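Guanylate kinase (Stenotrophomonas maltophilia, PDB 6WCT) catalyses the ATP-dependent phosphorylation of GMP to GDP, yielding ADP, and so probably serves to recycle GMP and, indirectly, cGMP. Local coordinates at residues A208-V211 / L216-A219; P62-V65 / H71-S74. One frame throughout, in Å; residues are numbered along the deposited sequence.

Contact 1 of 2, residues A208-V211 / L216-A219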
loop_
_atom_site.group_PDB
_atom_site.type_symbol
_atom_site.label_atom_id
_atom_site.label_comp_id
_atom_site.label_asym_id
_atom_site.label_seq_id
_atom_site.Cartn_x
_atom_site.Cartn_y
_atom_site.Cartn_z
ATOM N N ALA A 208 -7.556 4.593 9.296
ATOM C CA ALA A 208 -8.777 4.753 8.513
ATOM C C ALA A 208 -9.821 3.718 8.906
ATOM O O ALA A 208 -11.017 4.029 8.960
ATOM C CB ALA A 208 -8.460 4.675 7.016
ATOM N N GLN A 209 -9.393 2.475 9.158
ATOM C CA GLN A 209 -10.345 1.422 9.500
ATOM C C GLN A 209 -10.927 1.618 10.892
ATOM O O GLN A 209 -12.075 1.226 11.143
ATOM C CB GLN A 209 -9.687 0.046 9.388
ATOM C CG GLN A 209 -9.402 -0.382 7.933
ATOM C CD GLN A 209 -10.661 -0.802 7.181
ATOM O OE1 GLN A 209 -11.589 -0.012 7.013
ATOM N NE2 GLN A 209 -10.688 -2.043 6.715
ATOM N N LYS A 210 -10.164 2.216 11.806
ATOM C CA LYS A 210 -10.718 2.506 13.124
ATOM C C LYS A 210 -11.923 3.428 13.012
ATOM O O LYS A 210 -12.911 3.248 13.725
ATOM C CB LYS A 210 -9.652 3.119 14.031
ATOM C CG LYS A 210 -8.686 2.099 14.606
ATOM C CD LYS A 210 -7.465 2.757 15.218
ATOM C CE LYS A 210 -7.787 3.392 16.549
ATOM N NZ LYS A 210 -6.582 4.039 17.121
ATOM N N VAL A 211 -11.875 4.385 12.081
ATOM C CA VAL A 211 -12.992 5.302 11.878
ATOM C C VAL A 211 -14.138 4.596 11.167
ATOM O O VAL A 211 -15.292 4.645 11.609
ATOM C CB VAL A 211 -12.534 6.531 11.069
ATOM C CG1 VAL A 211 -13.723 7.475 10.808
ATOM C CG2 VAL A 211 -11.355 7.240 11.729
ATOM N N LEU A 216 -18.223 -1.373 15.033
ATOM C CA LEU A 216 -17.884 -2.794 15.065
ATOM C C LEU A 216 -16.759 -3.071 16.053
ATOM O O LEU A 216 -16.838 -4.019 16.846
ATOM C CB LEU A 216 -17.492 -3.271 13.670
ATOM C CG LEU A 216 -16.941 -4.693 13.633
ATOM C CD1 LEU A 216 -18.012 -5.674 14.048
ATOM C CD2 LEU A 216 -16.426 -5.012 12.250
ATOM N N ILE A 217 -15.714 -2.238 16.036
ATOM C CA ILE A 217 -14.573 -2.451 16.926
ATOM C C ILE A 217 -15.011 -2.325 18.378
ATOM O O ILE A 217 -14.600 -3.115 19.238
ATOM C CB ILE A 217 -13.435 -1.469 16.590
ATOM C CG1 ILE A 217 -12.847 -1.781 15.216
ATOM C CG2 ILE A 217 -12.336 -1.547 17.641
ATOM C CD1 ILE A 217 -11.955 -0.669 14.664
ATOM N N GLN A 218 -15.852 -1.329 18.673
ATOM C CA GLN A 218 -16.349 -1.157 20.033
ATOM C C GLN A 218 -17.100 -2.398 20.506
ATOM O O GLN A 218 -16.944 -2.827 21.656
ATOM C CB GLN A 218 -17.242 0.082 20.107
ATOM N N ALA A 219 -17.916 -2.993 19.631
ATOM C CA ALA A 219 -18.646 -4.209 19.981
ATOM C C ALA A 219 -17.706 -5.391 20.229
ATOM O O ALA A 219 -17.882 -6.142 21.195
ATOM C CB ALA A 219 -19.650 -4.544 18.876
#
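I217 reaches back to Q209 and K210 across the break between two consecutive short helices, 206-212 and 214-221, which form a C-terminal helical extension of the guanylate kinase chain. The CB of I217 points to the first helix, and the CA atoms of K210 and I217 lie 7.3 Å apart. From CB the side chain divides. CG2 is anti to the backbone N and finds no close partner in 208-211, whereas CG1, anti to the carbonyl carbon (chi1 -67°), carries the longer branch toward that helix. CG1 itself stays 5.2 Å from the CA of K210. The extended second torsion (chi2 166°) then sends CD1 forward, and this methyl does all the close touching: it sits 3.7 Å from the CA of K210 and 4.3 Å from its CG. Beyond CG, the lysine chain leads off to the second subunit, where NZ is hydrogen-bonded to OD1 of N177; F176 of that subunit packs on both K210 and I217. NE2 of Q209 is likewise hydrogen-bonded to V182 O of the second subunit, and OE1 to R212 NH1 within the chain. Across this contact only the backbone O of Q209 comes near I217, 4.0 Å from CD1.

Contact 2 of 2, residues P62-V65 / H71-S74; sequences PGEV and HFVS
E64 and V65 pass the side chain of F72 without any backbone pairing: the irregular loop 62-65 keeps well apart from strand 71-72, and even the nearest CA atoms, those of V65 and H71, are 8.7 Å apart. Side chains bridge the interval. With CG beside the backbone N (chi1 -64°), the phenyl group of F72 extends toward the loop, and the E64 side chain crosses it at about a right angle. The carboxylate approaches the ring obliquely, its plane turned 47° from that of the ring. OE1 makes the closest approach, 3.2 Å from CZ of F72 and 3.6 Å from its CE2, while CB of E64 stands 4.1 Å from the same CZ. At the ring edge, near its plane, the backbone O of V65 lies 4.1 Å from CE1 of F72. The polar bonds of E64 go to residues earlier in the same loop: OE1 accepts a hydrogen bond from R61 N, and OE2 forms a salt bridge with R58 NH2. Both arginines bind GMP, and the bound nucleotide is about 5 Å from the E64 side chain, which makes E64 a second-shell residue of the GMP site. The salt bridge probably favours the ionised carboxylate and helps to position R58 beside the GMP, while F72, which also touches R58, covers part of this charged pair with hydrocarbon.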
loop_
_atom_site.group_PDB
_atom_site.type_symbol
_atom_site.label_atom_id
_atom_site.label_comp_id
_atom_site.label_asym_id
_atom_site.label_seq_id
_atom_site.Cartn_x
_atom_site.Cartn_y
_atom_site.Cartn_z
ATOM N N PRO A 62 -0.798 21.172 -28.866
ATOM C CA PRO A 62 -1.769 20.524 -29.759
ATOM C C PRO A 62 -2.417 19.302 -29.118
ATOM O O PRO A 62 -1.769 18.507 -28.430
ATOM C CB PRO A 62 -0.923 20.148 -30.979
ATOM C CG PRO A 62 0.157 21.178 -30.998
ATOM C CD PRO A 62 0.487 21.415 -29.543
ATOM N N GLY A 63 -3.727 19.185 -29.317
ATOM C CA GLY A 63 -4.501 18.103 -28.758
ATOM C C GLY A 63 -5.099 18.404 -27.404
ATOM O O GLY A 63 -6.007 17.689 -26.966
ATOM N N GLU A 64 -4.592 19.422 -26.717
ATOM C CA GLU A 64 -5.121 19.818 -25.422
ATOM C C GLU A 64 -6.401 20.635 -25.573
ATOM O O GLU A 64 -6.562 21.412 -26.516
ATOM C CB GLU A 64 -4.060 20.595 -24.655
ATOM C CG GLU A 64 -2.998 19.688 -24.043
ATOM C CD GLU A 64 -1.911 20.466 -23.358
ATOM O OE1 GLU A 64 -1.811 21.679 -23.632
ATOM O OE2 GLU A 64 -1.173 19.883 -22.542
ATOM N N VAL A 65 -7.317 20.436 -24.631
ATOM C CA VAL A 65 -8.610 21.114 -24.593
ATOM C C VAL A 65 -8.674 21.927 -23.312
ATOM O O VAL A 65 -8.477 21.391 -22.212
ATOM C CB VAL A 65 -9.784 20.128 -24.678
ATOM C CG1 VAL A 65 -11.118 20.874 -24.612
ATOM C CG2 VAL A 65 -9.687 19.316 -25.962
ATOM N N HIS A 71 -7.117 24.050 -16.843
ATOM C CA HIS A 71 -7.707 25.367 -17.027
ATOM C C HIS A 71 -6.555 26.285 -17.423
ATOM O O HIS A 71 -5.738 26.675 -16.585
ATOM C CB HIS A 71 -8.412 25.836 -15.760
ATOM C CG HIS A 71 -9.554 24.961 -15.351
ATOM N ND1 HIS A 71 -10.729 24.885 -16.068
ATOM C CD2 HIS A 71 -9.691 24.098 -14.315
ATOM C CE1 HIS A 71 -11.549 24.031 -15.479
ATOM N NE2 HIS A 71 -10.944 23.541 -14.412
ATOM N N PHE A 72 -6.462 26.601 -18.709
ATOM C CA PHE A 72 -5.395 27.460 -19.196
ATOM C C PHE A 72 -5.780 28.910 -18.986
ATOM O O PHE A 72 -6.840 29.342 -19.434
ATOM C CB PHE A 72 -5.118 27.222 -20.674
ATOM C CG PHE A 72 -4.605 25.851 -20.983
ATOM C CD1 PHE A 72 -5.491 24.821 -21.273
ATOM C CD2 PHE A 72 -3.240 25.595 -21.007
ATOM C CE1 PHE A 72 -5.023 23.545 -21.569
ATOM C CE2 PHE A 72 -2.755 24.318 -21.302
ATOM C CZ PHE A 72 -3.641 23.295 -21.583
ATOM N N VAL A 73 -4.931 29.663 -18.295
ATOM C CA VAL A 73 -5.167 31.078 -18.062
ATOM C C VAL A 73 -3.891 31.839 -18.398
ATOM O O VAL A 73 -2.851 31.255 -18.696
ATOM C CB VAL A 73 -5.610 31.368 -16.621
ATOM C CG1 VAL A 73 -6.941 30.693 -16.353
ATOM C CG2 VAL A 73 -4.530 30.945 -15.628
ATOM N N SER A 74 -3.993 33.162 -18.382
ATOM C CA SER A 74 -2.820 33.981 -18.607
ATOM C C SER A 74 -1.928 33.951 -17.374
ATOM O O SER A 74 -2.359 33.577 -16.279
ATOM C CB SER A 74 -3.228 35.417 -18.924
ATOM O OG SER A 74 -3.743 36.054 -17.766
#

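The two contacts lie on opposite sides of the chain's centre, their own centres about 45 Å apart, and share no helix or strand. Contact 2 belongs to the surface of the GMP-binding region, where a loop meets the edge strand of the mixed sheet beside the nucleotide; contact 1 joins two successive helices near the C-terminus, far from the annotated sites. Neither is a fully buried core, but contact 1 is partly covered, with the second subunit of the assembly lying against it, whereas no other chain of the assembly touches contact 2. Their chemistry differs accordingly: aliphatic packing with polar ends directed to the partner subunit in 208-211/216-219, a carboxylate against an aromatic ring in 62-65/71-74.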